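Local structure of DNA alpha-glucosyltransferase (Enterobacteria phage T4, 1XV5) at residues 174-179 with 384-389; 293-298 with 305-310; 300-305 with 327-332; 320-325 with 344-349. The protein is a phage glycosyltransferase of the GT-B class, built from two Rossmann-like domains that face each other across a cleft holding uridine-5'-diphosphate. All coordinates share one frame; numbering follows the deposited sequence.

Interaction 1: residues 174-179 with 384-389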
# COMPACT_ATOMS: atom_id res chain seq x y z
N ASN A 174 15.37 -3.22 5.51
CA ASN A 174 14.48 -2.70 4.49
C ASN A 174 13.58 -3.84 4.03
O ASN A 174 13.95 -5.01 4.10
CB ASN A 174 15.28 -2.18 3.31
CG ASN A 174 14.40 -1.59 2.23
OD1 ASN A 174 14.11 -2.24 1.22
ND2 ASN A 174 13.94 -0.36 2.45
N PHE A 175 12.39 -3.48 3.55
CA PHE A 175 11.45 -4.47 3.05
C PHE A 175 10.57 -3.82 2.00
O PHE A 175 10.47 -2.59 1.93
CB PHE A 175 10.56 -5.02 4.18
CG PHE A 175 9.33 -4.18 4.45
CD1 PHE A 175 8.09 -4.56 3.94
CD2 PHE A 175 9.42 -3.02 5.21
CE1 PHE A 175 6.95 -3.79 4.18
CE2 PHE A 175 8.29 -2.24 5.46
CZ PHE A 175 7.05 -2.63 4.94
N GLN A 176 9.95 -4.65 1.16
CA GLN A 176 9.02 -4.18 0.15
C GLN A 176 7.70 -4.87 0.49
O GLN A 176 7.71 -6.01 0.93
CB GLN A 176 9.42 -4.65 -1.25
CG GLN A 176 10.73 -4.14 -1.77
CD GLN A 176 11.12 -4.82 -3.06
OE1 GLN A 176 10.53 -4.58 -4.12
NE2 GLN A 176 12.11 -5.70 -2.98
N PRO A 177 6.57 -4.17 0.31
CA PRO A 177 5.25 -4.76 0.61
C PRO A 177 4.88 -5.64 -0.59
O PRO A 177 4.49 -5.14 -1.64
CB PRO A 177 4.36 -3.54 0.76
CG PRO A 177 4.96 -2.56 -0.21
CD PRO A 177 6.45 -2.74 -0.02
N PRO A 178 4.98 -6.98 -0.44
CA PRO A 178 4.67 -7.93 -1.50
C PRO A 178 3.22 -8.28 -1.75
O PRO A 178 2.37 -8.17 -0.87
CB PRO A 178 5.47 -9.18 -1.10
CG PRO A 178 6.18 -8.81 0.22
CD PRO A 178 5.35 -7.70 0.79
N MET A 179 2.95 -8.73 -2.97
CA MET A 179 1.62 -9.16 -3.37
C MET A 179 1.80 -10.37 -4.28
O MET A 179 2.79 -10.46 -4.99
CB MET A 179 0.91 -8.05 -4.13
CG MET A 179 -0.48 -8.42 -4.61
SD MET A 179 -1.31 -7.02 -5.37
CE MET A 179 -0.92 -7.31 -7.11
N GLN A 384 8.84 -9.62 -11.14
CA GLN A 384 10.23 -9.78 -10.75
C GLN A 384 10.60 -8.82 -9.63
O GLN A 384 11.39 -9.15 -8.75
CB GLN A 384 11.15 -9.52 -11.95
CG GLN A 384 11.11 -10.62 -13.00
CD GLN A 384 11.77 -11.90 -12.52
OE1 GLN A 384 11.52 -12.98 -13.06
NE2 GLN A 384 12.62 -11.79 -11.51
N HIS A 385 10.02 -7.63 -9.65
CA HIS A 385 10.34 -6.65 -8.63
C HIS A 385 9.72 -6.84 -7.26
O HIS A 385 10.41 -6.66 -6.25
CB HIS A 385 9.98 -5.24 -9.11
CG HIS A 385 10.40 -4.16 -8.17
ND1 HIS A 385 9.50 -3.39 -7.47
CD2 HIS A 385 11.63 -3.76 -7.77
CE1 HIS A 385 10.15 -2.56 -6.67
NE2 HIS A 385 11.45 -2.77 -6.84
N GLN A 386 8.45 -7.23 -7.20
CA GLN A 386 7.81 -7.32 -5.90
C GLN A 386 6.81 -8.45 -5.64
O GLN A 386 5.93 -8.30 -4.78
CB GLN A 386 7.14 -5.95 -5.63
CG GLN A 386 7.12 -5.51 -4.17
CD GLN A 386 6.95 -4.00 -4.04
OE1 GLN A 386 7.77 -3.23 -4.56
NE2 GLN A 386 5.90 -3.58 -3.34
N ASP A 387 6.92 -9.57 -6.34
CA ASP A 387 5.99 -10.67 -6.09
C ASP A 387 6.30 -11.28 -4.72
O ASP A 387 7.45 -11.31 -4.29
CB ASP A 387 6.13 -11.77 -7.15
CG ASP A 387 5.06 -12.85 -7.00
OD1 ASP A 387 3.89 -12.59 -7.36
OD2 ASP A 387 5.38 -13.95 -6.51
N SER A 388 5.26 -11.77 -4.04
CA SER A 388 5.43 -12.38 -2.72
C SER A 388 6.43 -13.52 -2.72
O SER A 388 7.16 -13.72 -1.74
CB SER A 388 4.08 -12.90 -2.21
OG SER A 388 3.16 -11.84 -2.00
N SER A 389 6.48 -14.28 -3.81
CA SER A 389 7.38 -15.42 -3.90
C SER A 389 8.84 -15.03 -3.67
O SER A 389 9.64 -15.84 -3.20
CB SER A 389 7.24 -16.13 -5.26
OG SER A 389 7.70 -15.31 -6.33

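Interaction 2: residues 293-298 with 305-310. With UDP (uridine-5'-diphosphate), chain C.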
# COMPACT_ATOMS: atom_id res chain seq x y z
N GLN A 293 -1.21 5.60 -11.25
CA GLN A 293 -0.78 5.56 -9.86
C GLN A 293 0.29 6.64 -9.87
O GLN A 293 1.41 6.41 -10.32
CB GLN A 293 -0.19 4.19 -9.52
CG GLN A 293 -0.34 3.82 -8.06
CD GLN A 293 0.62 4.57 -7.16
OE1 GLN A 293 1.18 5.60 -7.54
NE2 GLN A 293 0.81 4.06 -5.95
N LEU A 294 -0.08 7.82 -9.40
CA LEU A 294 0.84 8.95 -9.44
C LEU A 294 1.46 9.37 -8.11
O LEU A 294 1.72 10.56 -7.89
CB LEU A 294 0.11 10.14 -10.08
CG LEU A 294 -0.53 9.82 -11.44
CD1 LEU A 294 -1.30 11.04 -11.94
CD2 LEU A 294 0.54 9.41 -12.44
N SER A 295 1.72 8.41 -7.24
CA SER A 295 2.35 8.72 -5.96
C SER A 295 3.70 9.37 -6.23
O SER A 295 4.46 8.94 -7.10
CB SER A 295 2.51 7.46 -5.11
OG SER A 295 1.25 7.06 -4.61
N LYS A 296 3.99 10.42 -5.47
CA LYS A 296 5.22 11.19 -5.64
C LYS A 296 5.92 11.49 -4.33
O LYS A 296 6.25 12.65 -4.03
CB LYS A 296 4.87 12.50 -6.35
CG LYS A 296 3.71 13.25 -5.68
CD LYS A 296 2.91 14.07 -6.68
CE LYS A 296 3.75 15.17 -7.29
NZ LYS A 296 2.99 15.93 -8.31
N LEU A 297 6.15 10.45 -3.53
CA LEU A 297 6.83 10.61 -2.25
C LEU A 297 8.22 11.20 -2.44
O LEU A 297 8.86 10.99 -3.47
CB LEU A 297 6.97 9.26 -1.55
CG LEU A 297 5.71 8.62 -0.96
CD1 LEU A 297 6.02 7.20 -0.53
CD2 LEU A 297 5.21 9.45 0.22
N ASN A 298 8.67 11.95 -1.44
CA ASN A 298 10.00 12.52 -1.51
C ASN A 298 10.99 11.35 -1.55
O ASN A 298 10.73 10.29 -0.98
CB ASN A 298 10.28 13.39 -0.29
CG ASN A 298 11.68 13.99 -0.30
OD1 ASN A 298 12.66 13.29 -0.04
ND2 ASN A 298 11.77 15.28 -0.61
N SER A 305 10.45 -0.06 -2.42
CA SER A 305 9.01 -0.28 -2.33
C SER A 305 8.04 0.46 -3.24
O SER A 305 7.93 1.68 -3.20
CB SER A 305 8.55 -0.04 -0.88
OG SER A 305 9.28 -0.83 0.03
N LEU A 306 7.35 -0.30 -4.09
CA LEU A 306 6.29 0.27 -4.91
C LEU A 306 5.13 0.04 -3.96
O LEU A 306 5.28 -0.67 -2.95
CB LEU A 306 6.07 -0.51 -6.20
CG LEU A 306 6.94 -0.12 -7.39
CD1 LEU A 306 6.66 -1.07 -8.56
CD2 LEU A 306 6.66 1.33 -7.79
N GLU A 307 3.98 0.63 -4.25
CA GLU A 307 2.81 0.47 -3.40
C GLU A 307 1.88 -0.58 -4.01
O GLU A 307 2.05 -0.97 -5.16
CB GLU A 307 2.08 1.80 -3.26
CG GLU A 307 2.92 2.86 -2.60
CD GLU A 307 2.22 4.19 -2.52
OE1 GLU A 307 2.23 4.94 -3.52
OE2 GLU A 307 1.66 4.48 -1.45
N TYR A 308 0.91 -1.04 -3.23
CA TYR A 308 -0.01 -2.04 -3.74
C TYR A 308 -0.76 -1.58 -4.98
O TYR A 308 -0.95 -2.36 -5.91
CB TYR A 308 -0.97 -2.50 -2.65
CG TYR A 308 -0.31 -3.47 -1.71
CD1 TYR A 308 -0.03 -3.13 -0.39
CD2 TYR A 308 0.11 -4.72 -2.17
CE1 TYR A 308 0.66 -4.00 0.45
CE2 TYR A 308 0.81 -5.60 -1.34
CZ TYR A 308 1.08 -5.23 -0.04
OH TYR A 308 1.79 -6.10 0.77
N THR A 309 -1.19 -0.32 -5.01
CA THR A 309 -1.90 0.15 -6.19
C THR A 309 -1.00 0.09 -7.42
O THR A 309 -1.48 -0.08 -8.54
CB THR A 309 -2.47 1.58 -6.01
OG1 THR A 309 -1.45 2.43 -5.48
CG2 THR A 309 -3.67 1.55 -5.07
N HIS A 310 0.31 0.24 -7.23
CA HIS A 310 1.26 0.15 -8.35
C HIS A 310 1.19 -1.28 -8.89
O HIS A 310 0.99 -1.52 -10.09
CB HIS A 310 2.70 0.37 -7.89
CG HIS A 310 3.08 1.81 -7.69
ND1 HIS A 310 3.60 2.27 -6.49
CD2 HIS A 310 3.12 2.85 -8.54
CE1 HIS A 310 3.94 3.54 -6.63
NE2 HIS A 310 3.66 3.92 -7.86
N1 UDP C . -7.79 -0.05 -1.55
C2 UDP C . -9.05 -0.60 -1.62
N3 UDP C . -10.08 0.30 -1.58
C4 UDP C . -9.98 1.68 -1.48
C5 UDP C . -8.63 2.17 -1.42
C6 UDP C . -7.61 1.31 -1.46
O2 UDP C . -9.24 -1.80 -1.73
O4 UDP C . -11.00 2.36 -1.45
C1' UDP C . -6.65 -0.97 -1.58
C2' UDP C . -5.68 -0.75 -2.73
O2' UDP C . -6.15 -1.36 -3.92
C3' UDP C . -4.43 -1.41 -2.16
C4' UDP C . -4.47 -0.93 -0.70
O4' UDP C . -5.88 -0.74 -0.41
O3' UDP C . -4.57 -2.83 -2.21
C5' UDP C . -3.72 0.35 -0.43
O5' UDP C . -2.33 0.09 -0.34
PA UDP C . -1.23 1.01 -1.03
O1A UDP C . 0.07 0.39 -0.70
O2A UDP C . -1.60 1.20 -2.46
O3A UDP C . -1.35 2.47 -0.31
PB UDP C . -1.75 2.91 1.22
O1B UDP C . -0.94 4.11 1.54
O2B UDP C . -3.23 2.99 1.29
O3B UDP C . -1.26 1.70 2.12
O HOH W 1 3.85 6.65 -8.92

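Interaction 3: residues 300-305 with 327-332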
# COMPACT_ATOMS: atom_id res chain seq x y z
N LYS A 300 13.58 10.57 0.01
CA LYS A 300 13.98 9.98 1.29
C LYS A 300 13.16 8.76 1.70
O LYS A 300 13.66 7.87 2.40
CB LYS A 300 13.89 11.03 2.40
CG LYS A 300 12.47 11.54 2.62
CD LYS A 300 12.43 12.79 3.48
CE LYS A 300 12.77 12.50 4.92
NZ LYS A 300 12.62 13.74 5.74
N TYR A 301 11.90 8.72 1.27
CA TYR A 301 11.00 7.62 1.62
C TYR A 301 11.05 6.46 0.63
O TYR A 301 10.44 5.42 0.86
CB TYR A 301 9.55 8.12 1.69
CG TYR A 301 9.34 9.27 2.63
CD1 TYR A 301 9.51 9.12 4.01
CD2 TYR A 301 8.98 10.53 2.15
CE1 TYR A 301 9.34 10.19 4.88
CE2 TYR A 301 8.80 11.61 3.02
CZ TYR A 301 8.98 11.43 4.38
OH TYR A 301 8.83 12.50 5.25
N LEU A 302 11.77 6.64 -0.47
CA LEU A 302 11.83 5.62 -1.51
C LEU A 302 13.13 4.84 -1.62
O LEU A 302 14.20 5.43 -1.77
CB LEU A 302 11.51 6.26 -2.86
CG LEU A 302 10.15 6.96 -2.95
CD1 LEU A 302 10.06 7.78 -4.23
CD2 LEU A 302 9.03 5.91 -2.90
N GLN A 303 13.03 3.51 -1.55
CA GLN A 303 14.19 2.64 -1.67
C GLN A 303 13.87 1.59 -2.74
O GLN A 303 14.35 1.69 -3.87
CB GLN A 303 14.54 1.98 -0.33
CG GLN A 303 15.92 1.32 -0.31
CD GLN A 303 16.49 1.18 1.09
OE1 GLN A 303 16.38 2.09 1.91
NE2 GLN A 303 17.13 0.04 1.36
N ARG A 304 13.06 0.59 -2.39
CA ARG A 304 12.67 -0.46 -3.34
C ARG A 304 11.16 -0.67 -3.36
O ARG A 304 10.64 -1.35 -4.23
CB ARG A 304 13.29 -1.82 -2.96
CG ARG A 304 14.80 -1.93 -3.07
CD ARG A 304 15.25 -3.35 -2.68
NE ARG A 304 14.87 -3.67 -1.30
CZ ARG A 304 14.84 -4.91 -0.80
NH1 ARG A 304 14.49 -5.10 0.47
NH2 ARG A 304 15.16 -5.95 -1.56
N SER A 305 10.45 -0.06 -2.42
CA SER A 305 9.01 -0.28 -2.33
C SER A 305 8.04 0.46 -3.24
O SER A 305 7.93 1.68 -3.20
CB SER A 305 8.55 -0.04 -0.88
OG SER A 305 9.28 -0.83 0.03
N GLY A 327 9.73 6.40 -10.21
CA GLY A 327 10.45 5.33 -10.87
C GLY A 327 11.95 5.60 -10.84
O GLY A 327 12.75 4.67 -10.73
N GLU A 328 12.32 6.87 -10.93
CA GLU A 328 13.73 7.26 -10.89
C GLU A 328 14.33 7.08 -9.50
O GLU A 328 15.52 6.77 -9.37
CB GLU A 328 13.89 8.72 -11.32
CG GLU A 328 13.64 8.97 -12.80
CD GLU A 328 13.64 10.45 -13.16
OE1 GLU A 328 13.71 10.76 -14.36
OE2 GLU A 328 13.56 11.29 -12.24
N ASN A 329 13.51 7.27 -8.48
CA ASN A 329 13.95 7.17 -7.09
C ASN A 329 13.89 5.77 -6.48
O ASN A 329 14.42 5.55 -5.39
CB ASN A 329 13.11 8.12 -6.21
CG ASN A 329 13.31 9.58 -6.57
OD1 ASN A 329 12.48 10.43 -6.25
ND2 ASN A 329 14.43 9.88 -7.21
N LEU A 330 13.25 4.84 -7.17
CA LEU A 330 13.15 3.47 -6.68
C LEU A 330 14.12 2.56 -7.42
O LEU A 330 14.39 2.77 -8.60
CB LEU A 330 11.72 2.93 -6.85
CG LEU A 330 10.68 3.45 -5.85
CD1 LEU A 330 9.31 2.97 -6.27
CD2 LEU A 330 11.03 2.96 -4.45
N LYS A 331 14.64 1.56 -6.71
CA LYS A 331 15.59 0.62 -7.30
C LYS A 331 14.99 -0.77 -7.48
O LYS A 331 14.32 -1.30 -6.58
CB LYS A 331 16.84 0.52 -6.42
CG LYS A 331 17.63 1.82 -6.31
CD LYS A 331 18.93 1.59 -5.56
CE LYS A 331 19.73 2.87 -5.40
NZ LYS A 331 19.08 3.83 -4.46
N PHE A 332 15.25 -1.36 -8.64
CA PHE A 332 14.76 -2.69 -9.02
C PHE A 332 15.31 -3.73 -8.04
O PHE A 332 16.51 -3.75 -7.75
CB PHE A 332 15.22 -2.97 -10.45
CG PHE A 332 14.62 -4.20 -11.08
CD1 PHE A 332 13.35 -4.65 -10.73
CD2 PHE A 332 15.30 -4.86 -12.10
CE1 PHE A 332 12.76 -5.74 -11.38
CE2 PHE A 332 14.73 -5.94 -12.76
CZ PHE A 332 13.45 -6.38 -12.40
O HOH W 2 16.17 4.09 -4.09

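Interaction 4: residues 320-325 with 344-349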
# COMPACT_ATOMS: atom_id res chain seq x y z
N PRO A 320 0.25 0.31 -16.98
CA PRO A 320 0.54 1.16 -15.82
C PRO A 320 1.14 2.51 -16.19
O PRO A 320 2.08 2.59 -16.98
CB PRO A 320 1.53 0.33 -15.00
CG PRO A 320 1.31 -1.08 -15.46
CD PRO A 320 1.07 -0.91 -16.94
N VAL A 321 0.59 3.56 -15.61
CA VAL A 321 1.11 4.90 -15.83
C VAL A 321 1.52 5.35 -14.43
O VAL A 321 0.67 5.60 -13.58
CB VAL A 321 0.03 5.84 -16.41
CG1 VAL A 321 0.61 7.25 -16.57
CG2 VAL A 321 -0.46 5.30 -17.76
N PHE A 322 2.84 5.42 -14.19
CA PHE A 322 3.39 5.80 -12.89
C PHE A 322 4.10 7.16 -12.93
O PHE A 322 4.50 7.63 -13.99
CB PHE A 322 4.43 4.78 -12.41
CG PHE A 322 3.90 3.39 -12.15
CD1 PHE A 322 2.54 3.13 -12.06
CD2 PHE A 322 4.80 2.33 -11.96
CE1 PHE A 322 2.07 1.84 -11.77
CE2 PHE A 322 4.34 1.05 -11.67
CZ PHE A 322 2.98 0.80 -11.57
N TRP A 323 4.27 7.76 -11.76
CA TRP A 323 4.95 9.05 -11.63
C TRP A 323 6.43 8.84 -11.94
O TRP A 323 7.11 8.04 -11.29
CB TRP A 323 4.78 9.59 -10.21
CG TRP A 323 5.29 10.98 -10.00
CD1 TRP A 323 6.42 11.34 -9.32
CD2 TRP A 323 4.69 12.19 -10.45
NE1 TRP A 323 6.56 12.71 -9.33
CE2 TRP A 323 5.51 13.26 -10.01
CE3 TRP A 323 3.53 12.49 -11.19
CZ2 TRP A 323 5.20 14.60 -10.28
CZ3 TRP A 323 3.23 13.82 -11.46
CH2 TRP A 323 4.06 14.86 -11.00
N LYS A 324 6.94 9.57 -12.94
CA LYS A 324 8.33 9.44 -13.35
C LYS A 324 9.38 9.49 -12.24
O LYS A 324 10.20 8.58 -12.12
CB LYS A 324 8.66 10.51 -14.40
CG LYS A 324 10.05 10.38 -15.01
CD LYS A 324 10.32 11.50 -16.02
CE LYS A 324 11.65 11.29 -16.72
NZ LYS A 324 11.97 12.41 -17.65
N SER A 325 9.36 10.55 -11.43
CA SER A 325 10.36 10.68 -10.37
C SER A 325 10.34 9.52 -9.39
O SER A 325 11.37 9.18 -8.81
CB SER A 325 10.18 12.00 -9.61
OG SER A 325 9.09 11.95 -8.71
N SER A 344 10.27 -1.67 -19.42
CA SER A 344 9.25 -2.37 -18.64
C SER A 344 7.81 -2.30 -19.13
O SER A 344 6.96 -3.01 -18.63
CB SER A 344 9.29 -1.83 -17.21
OG SER A 344 8.94 -0.45 -17.22
N GLY A 345 7.53 -1.43 -20.10
CA GLY A 345 6.18 -1.30 -20.59
C GLY A 345 5.41 -0.26 -19.79
O GLY A 345 4.32 0.16 -20.18
N ILE A 346 5.99 0.17 -18.67
CA ILE A 346 5.36 1.18 -17.83
C ILE A 346 5.50 2.55 -18.49
O ILE A 346 6.55 2.88 -19.03
CB ILE A 346 6.03 1.24 -16.44
CG1 ILE A 346 5.77 -0.07 -15.68
CG2 ILE A 346 5.52 2.45 -15.66
CD1 ILE A 346 6.68 -0.27 -14.47
N ILE A 347 4.43 3.33 -18.45
CA ILE A 347 4.47 4.68 -19.00
C ILE A 347 4.80 5.60 -17.84
O ILE A 347 4.04 5.67 -16.87
CB ILE A 347 3.11 5.08 -19.62
CG1 ILE A 347 2.84 4.20 -20.84
CG2 ILE A 347 3.12 6.56 -19.99
CD1 ILE A 347 1.52 4.47 -21.54
N TRP A 348 5.94 6.29 -17.91
CA TRP A 348 6.34 7.17 -16.83
C TRP A 348 5.82 8.59 -17.02
O TRP A 348 6.37 9.39 -17.78
CB TRP A 348 7.86 7.17 -16.68
CG TRP A 348 8.40 5.79 -16.36
CD1 TRP A 348 9.03 4.93 -17.22
CD2 TRP A 348 8.32 5.11 -15.10
NE1 TRP A 348 9.34 3.76 -16.57
CE2 TRP A 348 8.91 3.84 -15.27
CE3 TRP A 348 7.79 5.45 -13.85
CZ2 TRP A 348 9.00 2.90 -14.23
CZ3 TRP A 348 7.88 4.51 -12.81
CH2 TRP A 348 8.47 3.26 -13.01
N PHE A 349 4.73 8.88 -16.32
CA PHE A 349 4.06 10.17 -16.35
C PHE A 349 5.05 11.29 -16.04
O PHE A 349 5.65 11.31 -14.97
CB PHE A 349 2.93 10.17 -15.32
CG PHE A 349 2.03 11.37 -15.38
CD1 PHE A 349 2.42 12.58 -14.82
CD2 PHE A 349 0.78 11.28 -15.98
CE1 PHE A 349 1.58 13.69 -14.86
CE2 PHE A 349 -0.07 12.38 -16.03
CZ PHE A 349 0.33 13.59 -15.46

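Interaction 1: residues 174-179 with 384-389
Q386 reaches over to the backbone of P177, where its NE2 donates to P177 O at 2.7 Å with an N-H...O angle of 156°. The acceptor lies close to the amide plane of Q386, although the nitrogen itself stands well above the carbonyl plane of the proline. The ring of P177 presses on the same group, with P177 CG 3.4 Å from Q386 NE2. Q176 lies alongside as well: its CB packs 3.8 Å from Q386 CD, and the end of its side chain lies over one face of the H385 ring. Further along, S388 N donates to M179 O at 3.0 Å, part of a single backbone bridge that pairs M179 with D387, and a CA-H...O contact from D387 CA (3.4 Å) meets that oxygen too. P178 CB rests on S388 CA at 3.6 Å.

This is a domain junction of the GT-B fold. Residues 174-179 leave the last strand of the N-terminal sheet, while 384-389 is the kink at which the chain passes from helix 368-386, on the C-terminal domain, to helix 388-399, which packs back on the N-terminal one.

The kink is held from within by D387, the N-cap of that final helix. Its CG is anti to the backbone N (chi1 -173°), and OD2 accepts from both S389 N (2.9 Å) and S389 OG (2.7 Å), while OD1 takes the N-H of I181. In the next shell, L306 N donates to Q386 OE1, Y308 OH hydrogen-bonds to P178 O, and F20 of helix 17-30 packs on P178.

Interaction 2: residues 293-298 with 305-310
Q293 and E307 meet at the heart of this contact, in the C-terminal Rossmann-like domain of the GT-B fold, where strand 288-293 ends beside the start of helix 308-316. The tight part is centred on Q293 NE2, which spends its two hydrogens on T309 OG1 at 2.8 Å and on E307 OE1 at 2.9 Å. E307 OE1 also receives S295 OG at 2.6 Å, on its syn lone pair, whereas Q293 NE2 comes from above the carboxylate plane. A bend at chi2 (-75°) turns Q293 CD over the imidazole of H310, and the two flat groups stack with planes only 18° apart. L306 CD2 covers the opposite face of that ring, and E307 N donates in the ring plane to H310 ND1 at 2.8 Å. The other carboxylate oxygen, E307 OE2, forms a salt bridge with K210.

E307 is the N-cap of the helix, and the backbone amides that follow grip the ligand: Y308 N donates to O1A of uridine-5'-diphosphate and T309 N to its O2A, each at 3.0 Å. The helix dipole would probably favour a phosphate there.

Packing thins out along 296-298, where K296 and L297 are partly exposed and N298 is exposed. Nearer the packed part a water is hydrogen-bonded to Q293 O, to S295 O and, at 2.9 Å, to H310 NE2.

Interaction 3: residues 300-305 with 327-332
K331 N donates to Q303 O at 2.9 Å, a bond running nearly along the C=O axis that joins two loops of the C-terminal Rossmann-like domain: the one between strand 288-293 and helix 308-316, and the one that leaves helix 324-329. The residue before the donor, L330, supplies most of the apolar packing. Its CB stays at the margin, 4.2 Å from Q303 O. CG, set anti to the carbonyl carbon (chi1 -76°), approaches CB and CD2 of L302. From there the branches divide: L330 CD1 rests 3.6 Å from S305 O, whereas L330 CD2 lies against the 302-303 backbone, 3.6 Å from Q303 N and 3.7 Å from L302 CB. L302 in turn lays its CD1 against N329 CB.

Beyond this patch the polar ends turn away from the contact, Q303 OE1 to the N-H of D143 and the R304 guanidinium to a salt bridge with E394; only the aliphatic root of R304 touches K331 O. Beside the K331-Q303 bond a water bridges Q303 O and N329 O, the latter at 2.6 Å. K331 bends at chi4 (70°), and its NZ donates to that water at 2.9 Å.

Interaction 4: residues 320-325 with 344-349
Four backbone hydrogen bonds join strand 320-323 to strand 347-349. I347 brackets V321, its N donating to P320 O at 2.9 Å and its O accepting from F322 N at the same distance of 2.9 Å. F349 then brackets W323: F349 N donates to F322 O at 2.7 Å, and K324 N, already in the first turn of helix 324-329, donates to F349 O at 3.0 Å. The short strands are parallel in sense but twisted by 37°.

Side chains pack on both faces of this ladder. On one, the ring of F322 turns its edge toward the face of W348 in an offset edge-to-face pair, planes 68° apart, and F322 CB lies 3.5 Å from W348 CZ3. I346 CG2 fills the angle between them, over the centre of the indole and 3.8 Å from F322 CD2. H310 meets F322 edge-to-face from helix 308-316.

The other face carries V321, W323, I347 and F349. V321 CG1, anti to the backbone N (chi1 178°), approaches F349 CB at 3.9 Å, while the rings of W323 and F349 meet rim to rim, neither over the other, with planes nearly parallel. Helix 354-365 covers I347 and F349, and F218 adds an edge-to-face ring to F349. The whole is a beta-alpha-beta unit, strand 319-323, helix 324-329 and strand 347-349, at the edge of the parallel sheet in a Rossmann-like domain.

How the interactions relate
The chain leaves the N-terminal sheet through 174-179, and interaction 1 closes only some two hundred residues later, at 384-389; the other three interactions nest inside that loop. Interaction 2 closes a short loop between strand 288-293 and helix 308-316. Interaction 3 starts within it, shares S305 and ends at 327-332, so the two cross. Interaction 4 follows interaction 2 in series but crosses interaction 3, both using helix 324-329. Q293 N bonded to V321 O links interactions 2 and 4 across neighbouring strands, while G327 CA touches W348 between interactions 3 and 4. R304 NH1 to N174 OD1 joins interaction 3 to the interdomain link of interaction 1.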